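Bottromycin amidohydrolase (Streptomyces purpureus, PDB 6I5S) probably hydrolyses an amide bond next to the thiazoline of a bottromycin precursor, as a zinc-dependent gatekeeper enzyme of the pathway. Local coordinates at residues Val171-Val174 with Leu175-Phe179; Asp187-Arg190 with Pro191-Glu194. All coordinates share one frame; numbering follows the deposited sequence.

How the contacts relate
Contact 1 and contact 2 come one after the other along the chain and involve consecutive helices. Contact 1 ends helix 164-177 and leads into the loop beyond it; contact 2 opens helix 190-203. Their centres are about 20 Å apart and their nearest atoms about 10 Å apart, so they do not touch, though both lie on the same side of the chain's centre. The segment joining the two helices, between the contacts, carries the carboxylated lysine at position 183, a ligand of both zinc ions. The two contacts therefore mark the helix end before this metal-binding segment and the helix start after it.

Contact 1: residues Val171-Val174 with Leu175-Phe179; sequences VDDV and LGFGF
With chi1 at -62° and -67°, Phe177 and Phe179 both carry CG beside their own backbone N, and both rings come up to the carbonyl oxygen of Asp173. That oxygen lies at the rim of each ring: Phe177 CD2 is 3.4 Å from Asp173 O, and Phe179 CD2 meets Asp173 O at 3.5 Å, with the oxygen in the plane of the Phe179 ring. The Asp173 carboxylate runs alongside Phe177, pointing the same way, its plane turned 67° from the ring and its OD1 near CE2. Asp173 O also accepts the backbone N-H of Phe177.

One turn back, Val171 and Leu175 lie side by side, Val171 CG1 4.1 Å from Leu175 CD1, while Leu175 N bonds to Val171 O at 3.0 Å. Gly176 N donates to Asp172 O at 2.8 Å. Gly178 then leaves the helix with a positive phi, and its N-H makes a weak bond to Val174 O. Beyond this bend, Phe179 CB packs at 4.2 Å against CG2 of Val174, the buried residue here, which also touches Ala144, Ile182 and Ile205. Both phenylalanines reach Leu124 of helix 121-132. A water donates to Val174 O and, at 2.8 Å, to Phe179 O, tying the last turn to the outgoing chain.

This is a glycine-terminated helix C-end. Asp173 O keeps its normal helical bond and has the two ring edges beside it as a supplement, whose slightly positive rims probably favour the oxygen. Val174 O has instead the weak Gly178 N-H and the water, while Val174 and Phe179 fasten the exit to the protein.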
# COMPACT_ATOMS: atom_id res chain seq x y z
N VAL A 171 5.68 10.73 21.04
CA VAL A 171 4.28 10.71 21.42
C VAL A 171 3.69 12.15 21.38
O VAL A 171 2.56 12.35 20.92
CB VAL A 171 4.14 10.04 22.80
CG1 VAL A 171 2.76 10.25 23.40
CG2 VAL A 171 4.40 8.49 22.72
N ASP A 172 4.46 13.15 21.80
CA ASP A 172 3.99 14.55 21.72
C ASP A 172 3.67 14.98 20.30
O ASP A 172 2.68 15.69 20.06
CB ASP A 172 5.05 15.49 22.28
CG ASP A 172 5.26 15.34 23.79
OD1 ASP A 172 4.31 14.88 24.48
OD2 ASP A 172 6.32 15.78 24.32
N ASP A 173 4.58 14.65 19.35
CA ASP A 173 4.37 14.95 17.94
C ASP A 173 3.12 14.23 17.41
O ASP A 173 2.33 14.82 16.67
CB ASP A 173 5.57 14.53 17.11
CG ASP A 173 6.71 15.54 17.08
OD1 ASP A 173 6.60 16.66 17.58
OD2 ASP A 173 7.77 15.21 16.49
N VAL A 174 2.95 12.96 17.75
CA VAL A 174 1.80 12.20 17.27
C VAL A 174 0.51 12.87 17.71
O VAL A 174 -0.39 13.14 16.90
CB VAL A 174 1.89 10.74 17.72
CG1 VAL A 174 0.61 9.98 17.46
CG2 VAL A 174 3.07 10.05 17.00
N LEU A 175 0.39 13.12 19.01
CA LEU A 175 -0.84 13.63 19.56
C LEU A 175 -1.02 15.12 19.26
O LEU A 175 -2.15 15.60 19.29
CB LEU A 175 -0.87 13.39 21.08
CG LEU A 175 -0.86 11.89 21.53
CD1 LEU A 175 -0.96 11.86 23.04
CD2 LEU A 175 -1.98 11.07 20.92
N GLY A 176 0.06 15.87 19.02
CA GLY A 176 -0.04 17.31 18.80
C GLY A 176 -0.44 17.63 17.39
O GLY A 176 -1.21 18.57 17.16
N PHE A 177 0.05 16.85 16.44
CA PHE A 177 -0.20 17.14 15.02
C PHE A 177 -1.15 16.15 14.36
O PHE A 177 -1.53 16.37 13.20
CB PHE A 177 1.13 17.21 14.26
CG PHE A 177 2.03 18.30 14.76
CD1 PHE A 177 1.81 19.63 14.38
CD2 PHE A 177 3.05 18.02 15.66
CE1 PHE A 177 2.59 20.64 14.90
CE2 PHE A 177 3.85 19.03 16.15
CZ PHE A 177 3.61 20.34 15.80
N GLY A 178 -1.59 15.12 15.08
CA GLY A 178 -2.54 14.18 14.50
C GLY A 178 -1.93 13.15 13.56
O GLY A 178 -2.63 12.68 12.62
N PHE A 179 -0.67 12.78 13.76
CA PHE A 179 -0.19 11.55 13.13
C PHE A 179 -0.99 10.34 13.63
O PHE A 179 -1.59 10.33 14.71
CB PHE A 179 1.30 11.34 13.40
CG PHE A 179 2.19 12.37 12.75
CD1 PHE A 179 2.55 12.25 11.43
CD2 PHE A 179 2.69 13.46 13.48
CE1 PHE A 179 3.40 13.14 10.85
CE2 PHE A 179 3.54 14.34 12.89
CZ PHE A 179 3.88 14.20 11.60
O HOH W 1 -3.12 11.38 16.82

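Contact 2: residues Asp187-Arg190 with Pro191-Glu194; sequences DVER and PVFE
Pro191 CD sits over one face of the Arg190 guanidinium, 4.0 Å from its plane and nearer the border than the middle, and Glu194 OE2 lies at its edge, in plane. The carboxylate is twisted 52° from the guanidinium, and the salt bridge from Arg190 NE to Glu194 OE2 is long at 3.6 Å. A bend at chi3 (62°) turns the far end of Arg190 back across Pro191, at about a right angle to it, while its CD stays 3.5 Å from Glu194 OE2. A water bridges the pair: it accepts from Arg190 NH2 and donates to Glu194 OE1 at 2.7 Å, so both carboxylate oxygens are engaged on this exposed side.

The backbone fixes the turn beneath. Glu189, at the N-cap, offers its carbonyl to Phe193 N at 2.8 Å, and Arg190 O takes Glu194 N at 3.0 Å. Pro191 suits this first turn, where its lack of an N-H costs no helical bond.

On the inner side, Val188, just before the N-cap, and Phe193 form a hydrophobic staple, Val188 CG1 lying 4.0 Å from Phe193 CB. Val188 CG1 makes a further apolar contact with Val192 CG1 at 4.1 Å. Glu189 OE1 lies beside Val192 CG2.

Helix 190-203 thus starts with an outer flank bearing a long, water-bridged ion pair and an apolar inner one. Among the surrounding loops, Val192 packs on Val161 and Phe193 on Val215, while Asp187, in the loop that follows helix 164-177, is anchored by a salt bridge to Arg239.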
# COMPACT_ATOMS: atom_id res chain seq x y z
N ASP A 187 16.85 -1.24 14.88
CA ASP A 187 17.87 -1.07 15.92
C ASP A 187 17.32 -0.41 17.17
O ASP A 187 18.11 -0.03 18.06
CB ASP A 187 19.07 -0.29 15.36
CG ASP A 187 19.92 -1.14 14.43
OD1 ASP A 187 20.56 -2.07 14.92
OD2 ASP A 187 19.91 -0.93 13.21
N VAL A 188 16.00 -0.32 17.31
CA VAL A 188 15.45 0.14 18.59
C VAL A 188 15.85 -0.85 19.67
O VAL A 188 15.64 -2.06 19.54
CB VAL A 188 13.92 0.28 18.52
CG1 VAL A 188 13.38 0.73 19.91
CG2 VAL A 188 13.55 1.34 17.50
N GLU A 189 16.40 -0.33 20.77
CA GLU A 189 16.85 -1.19 21.85
C GLU A 189 15.65 -1.78 22.60
O GLU A 189 14.59 -1.17 22.69
CB GLU A 189 17.74 -0.40 22.81
CG GLU A 189 19.08 0.01 22.22
CD GLU A 189 19.71 1.26 22.86
OE1 GLU A 189 19.04 2.32 23.03
OE2 GLU A 189 20.91 1.18 23.19
N ARG A 190 15.86 -2.95 23.23
CA ARG A 190 14.74 -3.64 23.85
C ARG A 190 14.06 -2.82 24.95
O ARG A 190 12.82 -2.74 24.96
CB ARG A 190 15.19 -5.00 24.42
CG ARG A 190 14.02 -5.86 24.90
CD ARG A 190 14.41 -6.91 25.96
NE ARG A 190 14.91 -6.25 27.17
CZ ARG A 190 16.19 -6.20 27.53
NH1 ARG A 190 17.13 -6.82 26.80
NH2 ARG A 190 16.54 -5.54 28.64
N PRO A 191 14.78 -2.24 25.92
CA PRO A 191 14.10 -1.45 26.98
C PRO A 191 13.35 -0.24 26.42
O PRO A 191 12.30 0.19 26.96
CB PRO A 191 15.26 -1.03 27.89
CG PRO A 191 16.43 -1.68 27.45
CD PRO A 191 16.24 -2.30 26.11
N VAL A 192 13.89 0.36 25.37
CA VAL A 192 13.24 1.48 24.72
C VAL A 192 11.97 1.04 24.01
O VAL A 192 10.94 1.70 24.12
CB VAL A 192 14.24 2.19 23.80
CG1 VAL A 192 13.57 3.34 23.07
CG2 VAL A 192 15.45 2.74 24.60
N PHE A 193 12.02 -0.09 23.28
CA PHE A 193 10.82 -0.64 22.66
C PHE A 193 9.74 -0.89 23.72
O PHE A 193 8.56 -0.56 23.51
CB PHE A 193 11.17 -1.92 21.90
CG PHE A 193 9.98 -2.58 21.28
CD1 PHE A 193 9.57 -2.22 20.01
CD2 PHE A 193 9.29 -3.54 21.97
CE1 PHE A 193 8.48 -2.87 19.43
CE2 PHE A 193 8.21 -4.19 21.41
CZ PHE A 193 7.79 -3.85 20.16
N GLU A 194 10.11 -1.49 24.84
CA GLU A 194 9.10 -1.84 25.85
C GLU A 194 8.43 -0.61 26.39
O GLU A 194 7.20 -0.60 26.61
CB GLU A 194 9.73 -2.63 27.01
CG GLU A 194 10.17 -4.02 26.63
CD GLU A 194 10.95 -4.76 27.72
OE1 GLU A 194 11.20 -4.25 28.84
OE2 GLU A 194 11.33 -5.92 27.42
O HOH W 2 13.87 -3.84 29.17